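Local coordinates for octopine dehydrogenase (Pecten maximus, PDB 3C7A), which catalyses the NADH-dependent reductive condensation of L-arginine with pyruvate to D-octopine, and the reverse oxidation, at residues H95-A103 against F121-L129. Numbering follows the deposited sequence.
Sequences HEGYFQAMA and FEFQCRDIL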
loop_
_atom_site.group_PDB
_atom_site.type_symbol
_atom_site.label_atom_id
_atom_site.label_comp_id
_atom_site.label_asym_id
_atom_site.label_seq_id
_atom_site.Cartn_x
_atom_site.Cartn_y
_atom_site.Cartn_z
ATOM N N HIS A 95 -3.464 6.492 -8.669
ATOM C CA HIS A 95 -2.156 7.162 -8.608
ATOM C C HIS A 95 -1.699 7.777 -9.938
ATOM O O HIS A 95 -1.101 8.858 -9.949
ATOM C CB HIS A 95 -1.069 6.230 -8.044
ATOM C CG HIS A 95 -1.191 5.966 -6.571
ATOM N ND1 HIS A 95 -0.577 4.895 -5.957
ATOM C CD2 HIS A 95 -1.862 6.624 -5.595
ATOM C CE1 HIS A 95 -0.856 4.911 -4.666
ATOM N NE2 HIS A 95 -1.637 5.947 -4.421
ATOM N N GLU A 96 -1.983 7.091 -11.049
ATOM C CA GLU A 96 -1.600 7.555 -12.396
ATOM C C GLU A 96 -2.105 8.968 -12.712
ATOM O O GLU A 96 -1.376 9.778 -13.291
ATOM C CB GLU A 96 -2.076 6.565 -13.474
ATOM C CG GLU A 96 -1.548 6.858 -14.885
ATOM C CD GLU A 96 -2.149 5.962 -15.963
ATOM O OE1 GLU A 96 -3.389 5.810 -16.011
ATOM O OE2 GLU A 96 -1.378 5.418 -16.780
ATOM N N GLY A 97 -3.349 9.249 -12.324
ATOM C CA GLY A 97 -3.977 10.552 -12.560
ATOM C C GLY A 97 -3.311 11.722 -11.854
ATOM O O GLY A 97 -3.218 12.816 -12.416
ATOM N N TYR A 98 -2.848 11.493 -10.625
ATOM C CA TYR A 98 -2.196 12.540 -9.830
ATOM C C TYR A 98 -0.775 12.881 -10.300
ATOM O O TYR A 98 -0.380 14.050 -10.268
ATOM C CB TYR A 98 -2.223 12.202 -8.330
ATOM C CG TYR A 98 -3.599 12.342 -7.704
ATOM C CD1 TYR A 98 -4.112 13.598 -7.370
ATOM C CD2 TYR A 98 -4.391 11.222 -7.455
ATOM C CE1 TYR A 98 -5.378 13.735 -6.802
ATOM C CE2 TYR A 98 -5.660 11.345 -6.886
ATOM C CZ TYR A 98 -6.145 12.604 -6.563
ATOM O OH TYR A 98 -7.398 12.731 -6.002
ATOM N N PHE A 99 -0.020 11.870 -10.733
ATOM C CA PHE A 99 1.329 12.079 -11.288
ATOM C C PHE A 99 1.314 12.909 -12.581
ATOM O O PHE A 99 2.176 13.771 -12.780
ATOM C CB PHE A 99 2.052 10.743 -11.531
ATOM C CG PHE A 99 2.603 10.091 -10.278
ATOM C CD1 PHE A 99 3.405 10.804 -9.388
ATOM C CD2 PHE A 99 2.348 8.747 -10.013
ATOM C CE1 PHE A 99 3.921 10.197 -8.240
ATOM C CE2 PHE A 99 2.861 8.128 -8.870
ATOM C CZ PHE A 99 3.650 8.856 -7.981
ATOM N N GLN A 100 0.338 12.643 -13.451
ATOM C CA GLN A 100 0.178 13.381 -14.711
ATOM C C GLN A 100 -0.186 14.856 -14.497
ATOM O O GLN A 100 0.301 15.729 -15.218
ATOM C CB GLN A 100 -0.865 12.705 -15.613
ATOM C CG GLN A 100 -0.382 11.425 -16.302
ATOM C CD GLN A 100 -1.482 10.689 -17.066
ATOM O OE1 GLN A 100 -1.204 9.941 -18.005
ATOM N NE2 GLN A 100 -2.734 10.892 -16.663
ATOM N N ALA A 101 -1.032 15.120 -13.502
ATOM C CA ALA A 101 -1.520 16.475 -13.222
ATOM C C ALA A 101 -0.479 17.401 -12.577
ATOM O O ALA A 101 -0.472 18.606 -12.841
ATOM C CB ALA A 101 -2.783 16.420 -12.370
ATOM N N MET A 102 0.393 16.834 -11.742
ATOM C CA MET A 102 1.377 17.618 -10.979
ATOM C C MET A 102 2.662 17.950 -11.753
ATOM O O MET A 102 3.407 18.854 -11.364
ATOM C CB MET A 102 1.727 16.912 -9.657
ATOM C CG MET A 102 2.644 15.690 -9.800
ATOM S SD MET A 102 3.270 15.029 -8.236
ATOM C CE MET A 102 1.811 14.206 -7.595
ATOM N N ALA A 103 2.906 17.222 -12.843
ATOM C CA ALA A 103 4.174 17.295 -13.591
ATOM C C ALA A 103 4.696 18.704 -13.950
ATOM O O ALA A 103 5.873 18.987 -13.717
ATOM C CB ALA A 103 4.125 16.392 -14.835
ATOM N N PHE A 121 5.468 1.724 -6.884
ATOM C CA PHE A 121 5.326 3.179 -6.719
ATOM C C PHE A 121 6.460 3.975 -7.385
ATOM O O PHE A 121 6.204 4.960 -8.087
ATOM C CB PHE A 121 5.240 3.513 -5.219
ATOM C CG PHE A 121 4.811 4.930 -4.914
ATOM C CD1 PHE A 121 5.749 5.886 -4.528
ATOM C CD2 PHE A 121 3.467 5.299 -4.977
ATOM C CE1 PHE A 121 5.359 7.196 -4.227
ATOM C CE2 PHE A 121 3.065 6.606 -4.680
ATOM C CZ PHE A 121 4.015 7.556 -4.303
ATOM N N GLU A 122 7.699 3.535 -7.167
ATOM C CA GLU A 122 8.891 4.242 -7.656
ATOM C C GLU A 122 9.089 4.154 -9.175
ATOM O O GLU A 122 9.520 5.129 -9.801
ATOM C CB GLU A 122 10.156 3.755 -6.929
ATOM C CG GLU A 122 10.192 4.041 -5.419
ATOM C CD GLU A 122 9.582 2.927 -4.569
ATOM O OE1 GLU A 122 8.993 1.978 -5.133
ATOM O OE2 GLU A 122 9.696 3.001 -3.325
ATOM N N PHE A 123 8.781 2.993 -9.761
ATOM C CA PHE A 123 8.895 2.799 -11.216
ATOM C C PHE A 123 7.949 3.722 -11.994
ATOM O O PHE A 123 8.325 4.272 -13.037
ATOM C CB PHE A 123 8.635 1.335 -11.622
ATOM C CG PHE A 123 9.509 0.320 -10.915
ATOM C CD1 PHE A 123 10.874 0.544 -10.727
ATOM C CD2 PHE A 123 8.963 -0.885 -10.470
ATOM C CE1 PHE A 123 11.675 -0.403 -10.080
ATOM C CE2 PHE A 123 9.755 -1.840 -9.824
ATOM C CZ PHE A 123 11.115 -1.597 -9.629
ATOM N N GLN A 124 6.729 3.882 -11.476
ATOM C CA GLN A 124 5.688 4.716 -12.092
ATOM C C GLN A 124 6.041 6.211 -12.066
ATOM O O GLN A 124 5.837 6.917 -13.058
ATOM C CB GLN A 124 4.334 4.464 -11.406
ATOM C CG GLN A 124 3.130 5.162 -12.052
ATOM C CD GLN A 124 1.803 4.805 -11.387
ATOM O OE1 GLN A 124 1.662 4.873 -10.163
ATOM N NE2 GLN A 124 0.819 4.429 -12.200
ATOM N N CYS A 125 6.566 6.674 -10.930
ATOM C CA CYS A 125 6.989 8.070 -10.751
ATOM C C CYS A 125 8.109 8.468 -11.723
ATOM O O CYS A 125 8.085 9.565 -12.291
ATOM C CB CYS A 125 7.426 8.310 -9.298
ATOM S SG CYS A 125 7.788 10.038 -8.851
ATOM N N ARG A 126 9.074 7.566 -11.913
ATOM C CA ARG A 126 10.207 7.791 -12.818
ATOM C C ARG A 126 9.776 7.939 -14.284
ATOM O O ARG A 126 10.301 8.792 -15.006
ATOM C CB ARG A 126 11.242 6.665 -12.678
ATOM C CG ARG A 126 12.159 6.784 -11.458
ATOM C CD ARG A 126 12.956 5.499 -11.225
ATOM N NE ARG A 126 14.102 5.705 -10.335
ATOM C CZ ARG A 126 14.815 4.729 -9.773
ATOM N NH1 ARG A 126 14.511 3.453 -9.988
ATOM N NH2 ARG A 126 15.838 5.030 -8.983
ATOM N N ASP A 127 8.820 7.112 -14.709
ATOM C CA ASP A 127 8.328 7.111 -16.092
ATOM C C ASP A 127 7.603 8.408 -16.478
ATOM O O ASP A 127 7.816 8.941 -17.571
ATOM C CB ASP A 127 7.411 5.902 -16.334
ATOM C CG ASP A 127 6.942 5.793 -17.780
ATOM O OD1 ASP A 127 7.746 5.384 -18.646
ATOM O OD2 ASP A 127 5.762 6.108 -18.047
ATOM N N ILE A 128 6.757 8.908 -15.579
ATOM C CA ILE A 128 5.899 10.062 -15.870
ATOM C C ILE A 128 6.614 11.416 -15.698
ATOM O O ILE A 128 6.415 12.326 -16.509
ATOM C CB ILE A 128 4.559 9.998 -15.067
ATOM C CG1 ILE A 128 3.778 8.730 -15.446
ATOM C CG2 ILE A 128 3.695 11.237 -15.321
ATOM C CD1 ILE A 128 2.651 8.358 -14.490
ATOM N N LEU A 129 7.452 11.540 -14.667
ATOM C CA LEU A 129 8.154 12.802 -14.386
ATOM C C LEU A 129 9.434 13.024 -15.205
ATOM O O LEU A 129 9.840 14.169 -15.420
ATOM C CB LEU A 129 8.451 12.959 -12.885
ATOM C CG LEU A 129 7.297 13.164 -11.893
ATOM C CD1 LEU A 129 7.841 13.432 -10.495
ATOM C CD2 LEU A 129 6.359 14.290 -12.315
HETATM O O HOH W 1 -2.228 3.889 -11.019
HETATM O O HOH W 2 1.204 3.927 -15.329
#
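Gln124 NE2 is linked to Glu96 through two waters, and its amide packs beside Glu96 and His95. One water accepts from NE2 at 3.2 Å and donates weakly to Glu96 OE2; the other accepts a hydrogen bond from Glu96 N and a weak one from Gln124 NE2. At the far end of the amide, OE1 meets CB of His95 and approaches the Phe99 ring at its edge and in its plane, 3.7 Å from CE2. Arg381 NH2, from a loop far along the sequence, donates a hydrogen bond to this oxygen and a weak one to His95 ND1, and so bridges the two helices. With CG anti to the backbone N (chi1 -174°), the extended chain of Gln124 carries the amide to Glu96 and His95.

Around Phe99 the contact becomes apolar. Phe99 is a knob in a hole formed by Phe121, Gln124, Cys125 and Ile128. Its CZ meets Phe121 CZ at 3.9 Å, the rings being oblique, while Cys125 SG lies 3.9 Å from Phe99 CE1 in an oblique sulfur-aromatic contact. Ile128 CD1 closes on Phe99 CB at 3.8 Å. Phe121 also turns its edge to one face of His95 in an offset edge-to-face pair, the planes at 85°, completing an aromatic cluster. Further along, Leu129 CD2 rests on Ala103, 4.0 Å from CB.

The helix axes, 9.7 Å apart at closest and inclined by 34°, run in broadly the same direction. Strand 111-114 connects them, parallel to its neighbours 85-88 and 137-141, as in the consecutive beta-alpha units of a Rossmann-type NAD-binding domain.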